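Local atomic coordinates of pyridoxine 4-oxidase (Mesorhizobium loti, PDB entry 4HA6), a protein that catalyses, as an FAD-dependent member of the GMC oxidoreductase family, the oxidation of pyridoxine by molecular oxygen at its 4-position alcohol, giving pyridoxal. Residues D434-I437 against A438-V441; A66-A69 against G70-H73; I342-E345 against S346-A349; R395-F398 against R399-L402. All blocks are in the same frame, centred on the assembly; numbering follows the deposited sequence.

Contact 1 of 4, residues D434-I437 against A438-V441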
ATOM      1  N   ASP A 434     -17.819   7.840  17.996  1.00  5.93           N
ATOM      2  CA  ASP A 434     -16.586   7.081  18.169  1.00  5.96           C
ATOM      3  C   ASP A 434     -16.891   5.586  18.116  1.00 11.81           C
ATOM      4  O   ASP A 434     -16.114   4.809  17.555  1.00  7.58           O
ATOM      5  CB  ASP A 434     -15.925   7.428  19.509  1.00  9.02           C
ATOM      6  CG  ASP A 434     -15.123   8.734  19.464  1.00 10.80           C
ATOM      7  OD1 ASP A 434     -15.131   9.427  18.416  1.00  8.30           O
ATOM      8  OD2 ASP A 434     -14.496   9.074  20.495  1.00 11.37           O
ATOM      9  N   ASP A 435     -18.027   5.187  18.688  1.00  9.39           N
ATOM     10  CA  ASP A 435     -18.380   3.766  18.766  1.00 15.42           C
ATOM     11  C   ASP A 435     -18.730   3.223  17.386  1.00 10.12           C
ATOM     12  O   ASP A 435     -18.282   2.140  16.995  1.00  7.24           O
ATOM     13  CB  ASP A 435     -19.550   3.518  19.731  1.00  8.34           C
ATOM     14  CG  ASP A 435     -19.890   2.034  19.855  1.00 24.81           C
ATOM     15  OD1 ASP A 435     -19.034   1.260  20.345  1.00 25.14           O
ATOM     16  OD2 ASP A 435     -21.000   1.628  19.447  1.00 26.67           O
ATOM     17  N   PHE A 436     -19.534   3.976  16.646  1.00  8.51           N
ATOM     18  CA  PHE A 436     -19.826   3.593  15.278  1.00  7.90           C
ATOM     19  C   PHE A 436     -18.549   3.502  14.441  1.00  9.11           C
ATOM     20  O   PHE A 436     -18.349   2.534  13.692  1.00  7.75           O
ATOM     21  CB  PHE A 436     -20.784   4.576  14.629  1.00  8.94           C
ATOM     22  CG  PHE A 436     -20.983   4.316  13.172  1.00  8.39           C
ATOM     23  CD1 PHE A 436     -20.295   5.063  12.225  1.00  6.78           C
ATOM     24  CD2 PHE A 436     -21.835   3.302  12.747  1.00 11.27           C
ATOM     25  CE1 PHE A 436     -20.462   4.811  10.861  1.00 12.19           C
ATOM     26  CE2 PHE A 436     -22.016   3.048  11.391  1.00 11.10           C
ATOM     27  CZ  PHE A 436     -21.323   3.804  10.445  1.00  9.04           C
ATOM     28  N   ILE A 437     -17.686   4.512  14.549  1.00  7.64           N
ATOM     29  CA  ILE A 437     -16.439   4.512  13.775  1.00  5.94           C
ATOM     30  C   ILE A 437     -15.580   3.283  14.121  1.00 11.27           C
ATOM     31  O   ILE A 437     -15.101   2.583  13.225  1.00  9.43           O
ATOM     32  CB  ILE A 437     -15.665   5.831  13.974  1.00  9.42           C
ATOM     33  CG1 ILE A 437     -16.443   6.994  13.340  1.00  5.26           C
ATOM     34  CG2 ILE A 437     -14.262   5.747  13.380  1.00  6.37           C
ATOM     35  CD1 ILE A 437     -15.926   8.386  13.766  1.00  7.30           C
ATOM     36  N   ALA A 438     -15.429   3.006  15.418  1.00  6.49           N
ATOM     37  CA  ALA A 438     -14.635   1.872  15.903  1.00  6.61           C
ATOM     38  C   ALA A 438     -15.184   0.526  15.394  1.00  8.63           C
ATOM     39  O   ALA A 438     -14.427  -0.420  15.135  1.00 11.06           O
ATOM     40  CB  ALA A 438     -14.590   1.885  17.440  1.00  5.74           C
ATOM     41  N   ARG A 439     -16.505   0.450  15.261  1.00  7.77           N
ATOM     42  CA  ARG A 439     -17.163  -0.759  14.790  1.00  7.15           C
ATOM     43  C   ARG A 439     -17.075  -0.893  13.274  1.00  6.62           C
ATOM     44  O   ARG A 439     -17.103  -2.018  12.737  1.00 12.08           O
ATOM     45  CB  ARG A 439     -18.634  -0.767  15.238  1.00 13.36           C
ATOM     46  CG  ARG A 439     -18.872  -1.296  16.667  1.00 10.09           C
ATOM     47  CD  ARG A 439     -20.164  -0.737  17.301  1.00 21.09           C
ATOM     48  NE  ARG A 439     -21.319  -0.768  16.401  1.00 39.57           N
ATOM     49  CZ  ARG A 439     -22.202   0.226  16.258  1.00 39.01           C
ATOM     50  NH1 ARG A 439     -22.088   1.357  16.950  1.00 24.51           N
ATOM     51  NH2 ARG A 439     -23.213   0.096  15.408  1.00 42.21           N
ATOM     52  N   SER A 440     -16.950   0.241  12.582  1.00  4.91           N
ATOM     53  CA  SER A 440     -17.049   0.267  11.115  1.00  9.76           C
ATOM     54  C   SER A 440     -15.713   0.259  10.355  1.00  5.88           C
ATOM     55  O   SER A 440     -15.655  -0.174   9.185  1.00  4.01           O
ATOM     56  CB  SER A 440     -17.874   1.482  10.673  1.00 12.70           C
ATOM     57  OG  SER A 440     -17.152   2.679  10.891  1.00  9.87           O
ATOM     58  N   VAL A 441     -14.643   0.757  10.977  1.00  6.79           N
ATOM     59  CA  VAL A 441     -13.378   0.877  10.244  1.00  6.98           C
ATOM     60  C   VAL A 441     -12.815  -0.482   9.791  1.00  8.64           C
ATOM     61  O   VAL A 441     -12.865  -1.477  10.532  1.00  5.92           O
ATOM     62  CB  VAL A 441     -12.295   1.672  11.033  1.00  5.20           C
ATOM     63  CG1 VAL A 441     -12.654   3.170  11.113  1.00  2.82           C
ATOM     64  CG2 VAL A 441     -12.077   1.087  12.429  1.00  3.37           C
TER
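The F436 ring has S440 over one face, CB lying 4.1 Å above the ring plane toward the rim, and at its edge the NH2 of R439. The R439 guanidinium in turn presents an edge to D435: NH1 reaches OD2 of D435 at 2.7 Å, a salt bridge in which NH1 stands above the carboxylate plane, the two planes standing 35° apart. Bending at chi3 (45°) turns the end of R439 back along the helix, so that NH1 also passes 3.6 Å from CA of F436. This is an i to i+4 pair on the last turns of helix 430-440, which ends at S440 and gives way to strand 441-443. Cut back to an alanine, R439 would lose this grip, and the D435 carboxylate would probably be left without its mate here, with one neighbour fewer at the F436 ring edge. Where the helix stops, the carbonyl of I437 takes two backbone amides, S440 N at 3.1 Å from above its plane and V441 N at 2.9 Å nearly along the C=O axis. OG of S440 lies 3.0 Å from O of F436 and 3.1 Å from O of I437. On the buried side CG2 of I437 meets CG1 of V441 at 3.8 Å, beside F398 of helix 392-409.

Contact 2 of 4, residues A66-A69 against G70-H73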
ATOM      1  N   ALA A  66      -8.216  -2.641  20.655  1.00  4.64           N
ATOM      2  CA  ALA A  66      -8.993  -1.905  21.654  1.00 13.68           C
ATOM      3  C   ALA A  66      -9.626  -0.640  21.072  1.00  7.43           C
ATOM      4  O   ALA A  66     -10.729  -0.231  21.475  1.00  9.37           O
ATOM      5  CB  ALA A  66      -8.105  -1.552  22.847  1.00 21.21           C
ATOM      6  N   GLY A  67      -8.932  -0.026  20.122  1.00  8.08           N
ATOM      7  CA  GLY A  67      -9.431   1.186  19.486  1.00  6.48           C
ATOM      8  C   GLY A  67     -10.471   0.923  18.407  1.00 12.02           C
ATOM      9  O   GLY A  67     -11.104   1.867  17.924  1.00  9.18           O
ATOM     10  N   THR A  68     -10.650  -0.339  18.006  1.00  4.39           N
ATOM     11  CA  THR A  68     -11.726  -0.658  17.056  1.00  7.05           C
ATOM     12  C   THR A  68     -12.668  -1.693  17.651  1.00  9.23           C
ATOM     13  O   THR A  68     -12.902  -2.751  17.051  1.00  7.01           O
ATOM     14  CB  THR A  68     -11.201  -1.159  15.675  1.00  7.38           C
ATOM     15  OG1 THR A  68     -10.730  -2.510  15.799  1.00 11.16           O
ATOM     16  CG2 THR A  68     -10.078  -0.266  15.163  1.00  7.36           C
ATOM     17  N   ALA A  69     -13.191  -1.372  18.837  1.00 10.75           N
ATOM     18  CA  ALA A  69     -14.181  -2.191  19.534  1.00 11.14           C
ATOM     19  C   ALA A  69     -13.703  -3.619  19.771  1.00 13.93           C
ATOM     20  O   ALA A  69     -14.500  -4.560  19.742  1.00  8.61           O
ATOM     21  CB  ALA A  69     -15.514  -2.192  18.774  1.00 13.26           C
ATOM     22  N   GLY A  70     -12.405  -3.782  20.009  1.00  7.85           N
ATOM     23  CA  GLY A  70     -11.842  -5.107  20.226  1.00  6.74           C
ATOM     24  C   GLY A  70     -11.814  -6.015  19.004  1.00 16.64           C
ATOM     25  O   GLY A  70     -11.500  -7.205  19.132  1.00 12.20           O
ATOM     26  N   ARG A  71     -12.124  -5.470  17.824  1.00 10.26           N
ATOM     27  CA  ARG A  71     -12.105  -6.267  16.592  1.00 12.10           C
ATOM     28  C   ARG A  71     -10.681  -6.610  16.142  1.00 15.92           C
ATOM     29  O   ARG A  71      -9.770  -5.780  16.221  1.00 11.18           O
ATOM     30  CB  ARG A  71     -12.863  -5.549  15.464  1.00  9.67           C
ATOM     31  CG  ARG A  71     -14.322  -5.236  15.812  1.00 13.86           C
ATOM     32  CD  ARG A  71     -14.938  -4.160  14.908  1.00  9.10           C
ATOM     33  NE  ARG A  71     -14.735  -4.466  13.495  1.00 10.75           N
ATOM     34  CZ  ARG A  71     -14.245  -3.606  12.605  1.00 11.26           C
ATOM     35  NH1 ARG A  71     -13.929  -2.370  12.980  1.00  8.26           N
ATOM     36  NH2 ARG A  71     -14.077  -3.976  11.341  1.00  5.86           N
ATOM     37  N   ALA A  72     -10.503  -7.848  15.690  1.00 10.11           N
ATOM     38  CA  ALA A  72      -9.277  -8.282  15.027  1.00  6.92           C
ATOM     39  C   ALA A  72      -9.525  -8.128  13.537  1.00  9.40           C
ATOM     40  O   ALA A  72     -10.656  -8.233  13.080  1.00 13.61           O
ATOM     41  CB  ALA A  72      -8.974  -9.743  15.370  1.00  6.11           C
ATOM     42  N   HIS A  73      -8.476  -7.888  12.768  1.00  6.94           N
ATOM     43  CA  HIS A  73      -8.661  -7.548  11.372  1.00 10.85           C
ATOM     44  C   HIS A  73      -7.933  -8.530  10.459  1.00 10.12           C
ATOM     45  O   HIS A  73      -6.895  -9.084  10.827  1.00 11.56           O
ATOM     46  CB  HIS A  73      -8.126  -6.139  11.122  1.00  7.92           C
ATOM     47  CG  HIS A  73      -8.848  -5.077  11.888  1.00 10.07           C
ATOM     48  ND1 HIS A  73      -9.717  -4.193  11.288  1.00  6.87           N
ATOM     49  CD2 HIS A  73      -8.827  -4.748  13.201  1.00  6.48           C
ATOM     50  CE1 HIS A  73     -10.209  -3.371  12.201  1.00  9.34           C
ATOM     51  NE2 HIS A  73      -9.680  -3.684  13.370  1.00  6.69           N
TER
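T68 and H73 reach toward each other from opposite directions, and OG1 of T68 meets NE2 of H73 at 2.9 Å, at the edge and near the plane of the imidazole; either atom could be the donor. OG1 also has a weak hydrogen bond to O of Q65, just before the turn. T68 CB too lies in the imidazole plane, 3.7 Å from NE2 of H73, and a ring edge-to-face contact with Y388 adds to the setting of the histidine. The carbonyl of T68 is satisfied by the amide of R71, 2.9 Å from O to N at an N-H...O angle of 161°, although the donor stands above the carbonyl plane. The R71 chain runs close over that carbonyl, CG lying 3.1 Å from O of T68, and bends at chi3 (51°) to carry its guanidinium beyond the turn. There NE forms a salt bridge with E345, while NH1 bonds the backbone oxygens of A438 and V441. Backbone bonds from R71 to Q65 and from H73 to T62 tie this loop, between strands 60-61 and 74-75, back upon itself. A69 and G70, both with positive phi, occupy the two central positions of a type I' beta turn from T68 to R71.

Contact 3 of 4, residues I342-E345 against S346-A349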
ATOM      1  N   ILE A 342     -20.523  -1.420   0.713  1.00 21.90           N
ATOM      2  CA  ILE A 342     -19.482  -1.982   1.572  1.00 23.99           C
ATOM      3  C   ILE A 342     -19.652  -1.684   3.074  1.00 17.60           C
ATOM      4  O   ILE A 342     -19.692  -0.530   3.483  1.00 19.11           O
ATOM      5  CB  ILE A 342     -18.092  -1.502   1.089  1.00 19.43           C
ATOM      6  CG1 ILE A 342     -17.799  -2.073  -0.306  1.00 32.61           C
ATOM      7  CG2 ILE A 342     -17.005  -1.870   2.091  1.00 16.12           C
ATOM      8  CD1 ILE A 342     -16.409  -1.757  -0.841  1.00 25.11           C
ATOM      9  N   VAL A 343     -19.761  -2.727   3.894  1.00 13.02           N
ATOM     10  CA  VAL A 343     -19.806  -2.539   5.344  1.00 12.94           C
ATOM     11  C   VAL A 343     -18.844  -3.511   6.019  1.00 19.96           C
ATOM     12  O   VAL A 343     -18.477  -4.531   5.426  1.00  9.36           O
ATOM     13  CB  VAL A 343     -21.223  -2.752   5.924  1.00 19.16           C
ATOM     14  CG1 VAL A 343     -22.239  -1.866   5.215  1.00 24.63           C
ATOM     15  CG2 VAL A 343     -21.631  -4.216   5.823  1.00 13.27           C
ATOM     16  N   SER A 344     -18.432  -3.201   7.250  1.00  9.26           N
ATOM     17  CA  SER A 344     -17.578  -4.118   8.014  1.00 15.99           C
ATOM     18  C   SER A 344     -18.389  -5.323   8.476  1.00 13.21           C
ATOM     19  O   SER A 344     -19.606  -5.368   8.276  1.00 14.69           O
ATOM     20  CB  SER A 344     -16.991  -3.413   9.241  1.00 12.49           C
ATOM     21  OG  SER A 344     -17.999  -3.208  10.222  1.00 14.13           O
ATOM     22  N   GLU A 345     -17.726  -6.295   9.100  1.00  8.79           N
ATOM     23  CA  GLU A 345     -18.433  -7.453   9.644  1.00 14.05           C
ATOM     24  C   GLU A 345     -19.390  -7.084  10.782  1.00 20.03           C
ATOM     25  O   GLU A 345     -20.235  -7.894  11.157  1.00 14.74           O
ATOM     26  CB  GLU A 345     -17.456  -8.536  10.114  1.00 10.69           C
ATOM     27  CG  GLU A 345     -16.894  -8.312  11.510  1.00 19.46           C
ATOM     28  CD  GLU A 345     -15.827  -7.219  11.573  1.00 16.28           C
ATOM     29  OE1 GLU A 345     -15.472  -6.640  10.521  1.00 14.76           O
ATOM     30  OE2 GLU A 345     -15.338  -6.941  12.690  1.00 17.09           O
ATOM     31  N   SER A 346     -19.265  -5.871  11.321  1.00 14.98           N
ATOM     32  CA  SER A 346     -20.147  -5.410  12.388  1.00 12.82           C
ATOM     33  C   SER A 346     -21.582  -5.115  11.930  1.00 17.08           C
ATOM     34  O   SER A 346     -22.454  -4.867  12.765  1.00 18.95           O
ATOM     35  CB  SER A 346     -19.586  -4.148  13.051  1.00 16.82           C
ATOM     36  OG  SER A 346     -18.244  -4.318  13.446  1.00 15.93           O
ATOM     37  N   PHE A 347     -21.824  -5.115  10.621  1.00 19.05           N
ATOM     38  CA  PHE A 347     -23.159  -4.810  10.099  1.00 18.03           C
ATOM     39  C   PHE A 347     -23.618  -5.856   9.086  1.00 18.33           C
ATOM     40  O   PHE A 347     -22.797  -6.476   8.409  1.00 23.39           O
ATOM     41  CB  PHE A 347     -23.169  -3.427   9.454  1.00 18.91           C
ATOM     42  CG  PHE A 347     -22.609  -2.345  10.341  1.00 19.67           C
ATOM     43  CD1 PHE A 347     -21.331  -1.840  10.128  1.00 18.38           C
ATOM     44  CD2 PHE A 347     -23.356  -1.843  11.393  1.00 13.73           C
ATOM     45  CE1 PHE A 347     -20.815  -0.843  10.941  1.00 17.70           C
ATOM     46  CE2 PHE A 347     -22.840  -0.849  12.220  1.00 23.15           C
ATOM     47  CZ  PHE A 347     -21.568  -0.351  11.990  1.00 19.51           C
ATOM     48  N   PRO A 348     -24.939  -6.073   8.990  1.00 25.08           N
ATOM     49  CA  PRO A 348     -25.445  -6.966   7.940  1.00 21.49           C
ATOM     50  C   PRO A 348     -25.354  -6.291   6.576  1.00 19.67           C
ATOM     51  O   PRO A 348     -25.612  -5.093   6.472  1.00 24.35           O
ATOM     52  CB  PRO A 348     -26.911  -7.180   8.335  1.00 22.68           C
ATOM     53  CG  PRO A 348     -27.262  -5.986   9.177  1.00 33.59           C
ATOM     54  CD  PRO A 348     -26.004  -5.614   9.903  1.00 21.30           C
ATOM     55  N   ALA A 349     -24.967  -7.040   5.550  1.00 24.42           N
ATOM     56  CA  ALA A 349     -24.892  -6.493   4.201  1.00 25.94           C
ATOM     57  C   ALA A 349     -26.285  -6.355   3.594  1.00 30.92           C
ATOM     58  O   ALA A 349     -27.108  -7.261   3.713  1.00 30.22           O
ATOM     59  CB  ALA A 349     -24.019  -7.359   3.326  1.00 23.87           C
TER
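V343 points its side chain at the second half of the loop: CG2 meets CB of F347 at 4.0 Å, an oblique apolar touch between the two arms, and rests 3.6 Å from its O. S344 follows and does most of the polar work. Its OG, set by chi1 of 72° between the backbone N and the carbonyl carbon, accepts the amide of S346 at 3.1 Å, an ST turn, and lies 3.6 Å from CD1 of F347. Its own carbonyl accepts the amide of F347 at 3.2 Å on a nearly straight N-H...O line (166°), closing a type I beta turn from S344 to F347. At the second position of that turn is E345: chi1 of 83° holds CG 3.4 Å from N of S346, and the bend at chi2 then turns the carboxylate, which pairs with R71. CB of S346, the residue just before it, sits over one face of the F347 ring, toward the rim, and the ring also meets F436. Both serine hydroxyls bond to O of R439. Since that carbonyl can only accept, the hydroxyl of S344 gives its proton outward while receiving the S346 amide, which fixes its rotation and docks this surface loop on the end of helix 430-440.

Contact 4 of 4, residues R395-F398 against R399-L402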
ATOM      1  N   ARG A 395      -8.663   9.773  16.414  1.00  4.50           N
ATOM      2  CA  ARG A 395     -10.079   9.621  16.719  0.53  6.44           C
ATOM      3  C   ARG A 395     -10.855  10.889  16.366  1.00  8.60           C
ATOM      4  O   ARG A 395     -11.958  10.818  15.813  1.00  8.02           O
ATOM      5  CB  ARG A 395     -10.277   9.237  18.196  0.53  8.00           C
ATOM      6  CG  ARG A 395      -9.806   7.811  18.528  0.53  8.99           C
ATOM      7  CD  ARG A 395      -9.900   7.481  20.028  0.53 10.79           C
ATOM      8  NE  ARG A 395     -11.226   7.762  20.582  0.53 10.39           N
ATOM      9  CZ  ARG A 395     -11.830   7.018  21.503  0.53 10.58           C
ATOM     10  NH1 ARG A 395     -11.241   5.928  21.978  0.53 15.62           N
ATOM     11  NH2 ARG A 395     -13.030   7.362  21.945  0.53  6.59           N
ATOM     12  N   GLU A 396     -10.267  12.045  16.672  1.00  8.34           N
ATOM     13  CA  GLU A 396     -10.909  13.339  16.411  1.00  9.23           C
ATOM     14  C   GLU A 396     -11.064  13.579  14.907  1.00  7.80           C
ATOM     15  O   GLU A 396     -12.161  13.932  14.436  1.00  6.12           O
ATOM     16  CB  GLU A 396     -10.117  14.477  17.083  1.00  8.16           C
ATOM     17  CG  GLU A 396     -10.760  15.888  17.002  1.00 13.22           C
ATOM     18  CD  GLU A 396     -10.517  16.592  15.660  1.00 14.46           C
ATOM     19  OE1 GLU A 396      -9.524  16.248  14.975  1.00 10.23           O
ATOM     20  OE2 GLU A 396     -11.312  17.498  15.291  1.00 12.23           O
ATOM     21  N   ARG A 397      -9.974  13.370  14.164  1.00  4.43           N
ATOM     22  CA  ARG A 397      -9.976  13.479  12.705  1.00  6.07           C
ATOM     23  C   ARG A 397     -10.998  12.547  12.016  1.00 10.84           C
ATOM     24  O   ARG A 397     -11.601  12.930  11.007  1.00  7.71           O
ATOM     25  CB  ARG A 397      -8.572  13.206  12.147  1.00  9.78           C
ATOM     26  CG  ARG A 397      -7.574  14.320  12.372  1.00 13.47           C
ATOM     27  CD  ARG A 397      -7.833  15.445  11.375  1.00 18.38           C
ATOM     28  NE  ARG A 397      -6.969  16.606  11.583  1.00 33.87           N
ATOM     29  CZ  ARG A 397      -7.383  17.758  12.107  1.00 40.39           C
ATOM     30  NH1 ARG A 397      -8.655  17.911  12.487  1.00 20.28           N
ATOM     31  NH2 ARG A 397      -6.524  18.759  12.247  1.00 32.32           N
ATOM     32  N   PHE A 398     -11.177  11.330  12.537  1.00  7.03           N
ATOM     33  CA  PHE A 398     -12.160  10.395  11.967  1.00  5.17           C
ATOM     34  C   PHE A 398     -13.599  10.878  12.171  1.00  6.78           C
ATOM     35  O   PHE A 398     -14.477  10.557  11.368  1.00  3.28           O
ATOM     36  CB  PHE A 398     -12.012   8.999  12.576  1.00  5.21           C
ATOM     37  CG  PHE A 398     -11.622   7.933  11.577  1.00  5.38           C
ATOM     38  CD1 PHE A 398     -12.514   7.518  10.596  1.00  4.25           C
ATOM     39  CD2 PHE A 398     -10.371   7.336  11.638  1.00  2.11           C
ATOM     40  CE1 PHE A 398     -12.144   6.518   9.664  1.00  7.34           C
ATOM     41  CE2 PHE A 398      -9.993   6.347  10.721  1.00  3.25           C
ATOM     42  CZ  PHE A 398     -10.884   5.938   9.735  1.00  2.96           C
ATOM     43  N   ARG A 399     -13.847  11.620  13.255  1.00 10.21           N
ATOM     44  CA  ARG A 399     -15.128  12.313  13.422  1.00 12.34           C
ATOM     45  C   ARG A 399     -15.289  13.334  12.299  1.00  4.75           C
ATOM     46  O   ARG A 399     -16.363  13.447  11.697  1.00  4.91           O
ATOM     47  CB  ARG A 399     -15.213  13.039  14.771  1.00  7.08           C
ATOM     48  CG  ARG A 399     -15.336  12.123  15.977  1.00  9.64           C
ATOM     49  CD  ARG A 399     -15.488  12.927  17.265  1.00  8.40           C
ATOM     50  NE  ARG A 399     -14.944  12.156  18.381  1.00 11.38           N
ATOM     51  CZ  ARG A 399     -14.268  12.679  19.398  1.00 11.47           C
ATOM     52  NH1 ARG A 399     -14.055  13.996  19.470  1.00  7.10           N
ATOM     53  NH2 ARG A 399     -13.822  11.884  20.357  1.00 12.11           N
ATOM     54  N   ARG A 400     -14.226  14.083  12.027  1.00  5.32           N
ATOM     55  CA  ARG A 400     -14.270  15.065  10.946  1.00  7.47           C
ATOM     56  C   ARG A 400     -14.547  14.361   9.617  1.00  7.85           C
ATOM     57  O   ARG A 400     -15.323  14.861   8.783  1.00  5.49           O
ATOM     58  CB  ARG A 400     -12.977  15.885  10.879  1.00  7.84           C
ATOM     59  CG  ARG A 400     -12.598  16.633  12.178  1.00 10.86           C
ATOM     60  CD  ARG A 400     -13.545  17.796  12.515  1.00  9.53           C
ATOM     61  NE  ARG A 400     -14.787  17.355  13.161  1.00 12.69           N
ATOM     62  CZ  ARG A 400     -14.903  17.033  14.453  1.00 14.34           C
ATOM     63  NH1 ARG A 400     -13.852  17.095  15.268  1.00 14.00           N
ATOM     64  NH2 ARG A 400     -16.077  16.639  14.936  1.00 10.05           N
ATOM     65  N   ALA A 401     -13.957  13.176   9.431  1.00  6.03           N
ATOM     66  CA  ALA A 401     -14.124  12.457   8.157  1.00  8.17           C
ATOM     67  C   ALA A 401     -15.567  11.983   8.007  1.00  6.54           C
ATOM     68  O   ALA A 401     -16.178  12.174   6.944  1.00  6.63           O
ATOM     69  CB  ALA A 401     -13.158  11.277   8.047  1.00  3.40           C
ATOM     70  N   LEU A 402     -16.103  11.358   9.061  1.00  3.55           N
ATOM     71  CA  LEU A 402     -17.500  10.895   9.056  1.00  2.97           C
ATOM     72  C   LEU A 402     -18.409  12.085   8.818  1.00  7.55           C
ATOM     73  O   LEU A 402     -19.408  11.995   8.091  1.00  7.34           O
ATOM     74  CB  LEU A 402     -17.880  10.299  10.405  1.00  5.77           C
ATOM     75  CG  LEU A 402     -18.880   9.131  10.499  1.00 11.49           C
ATOM     76  CD1 LEU A 402     -19.561   9.115  11.855  1.00  9.10           C
ATOM     77  CD2 LEU A 402     -19.902   9.055   9.357  1.00  3.99           C
TER
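E396 divides its carboxylate between two arginines on quite different terms. OE2 takes a hydrogen-bonded salt bridge from NH1 of R400, one helical turn on, at 2.6 Å; the oxygen lies in the guanidinium plane, yet the nitrogen stands above the carboxylate plane. OE1 pairs with NH1 of the adjacent R397 at 3.1 Å through charge alone, being well out of that guanidinium plane so that no N-H points at it. E396 starts with CG anti to the backbone N (chi1 -174°) and bends at chi2 (-81°), which brings its carboxylate round to R400. The R400 chain is bent twice, placing its guanidinium with CB of R399 3.6 Å above one face, while NH2 makes a salt bridge to E403. R397 and R400 cross at about a right angle, CG of R400 lying 4.2 Å from NH1 of R397 at the guanidinium edge. Along helix 392-409, A401 N bonds to O of R397 at 2.8 Å and L402 N to O of F398 at 2.9 Å; F398 and L402 pack on strand 355-362 and helix 430-440. A leucine in place of R400 would take the aligned salt bridge from E396 and the partner from E403, and the E396 carboxylate would probably be freer to turn. The E396-R397-R400 network thus gathers charge along one flank of the helix, where E396 is likely to offset part of the positive charge of its arginines.

How the contacts relate
Helix 430-440 and the start of strand 441-443, contact 1, form the hub that the other three meet. Contacts 1 and 4 are partly buried helical segments, each with an i to i+4 acid-arginine pair; D434 ties them together through salt bridges to R395 and R399, and I437 and V441 pack on F398. Contacts 2 and 3 are turns in loops, of type I' and type I; contact 2 is partly buried, contact 3 lies at the surface. Both dock on carbonyls where the helix ends and strand 441-443 begins: R71 on those of A438 and V441, the serines on that of R439. R71 and E345 join the two turns directly, whereas contact 4 touches neither.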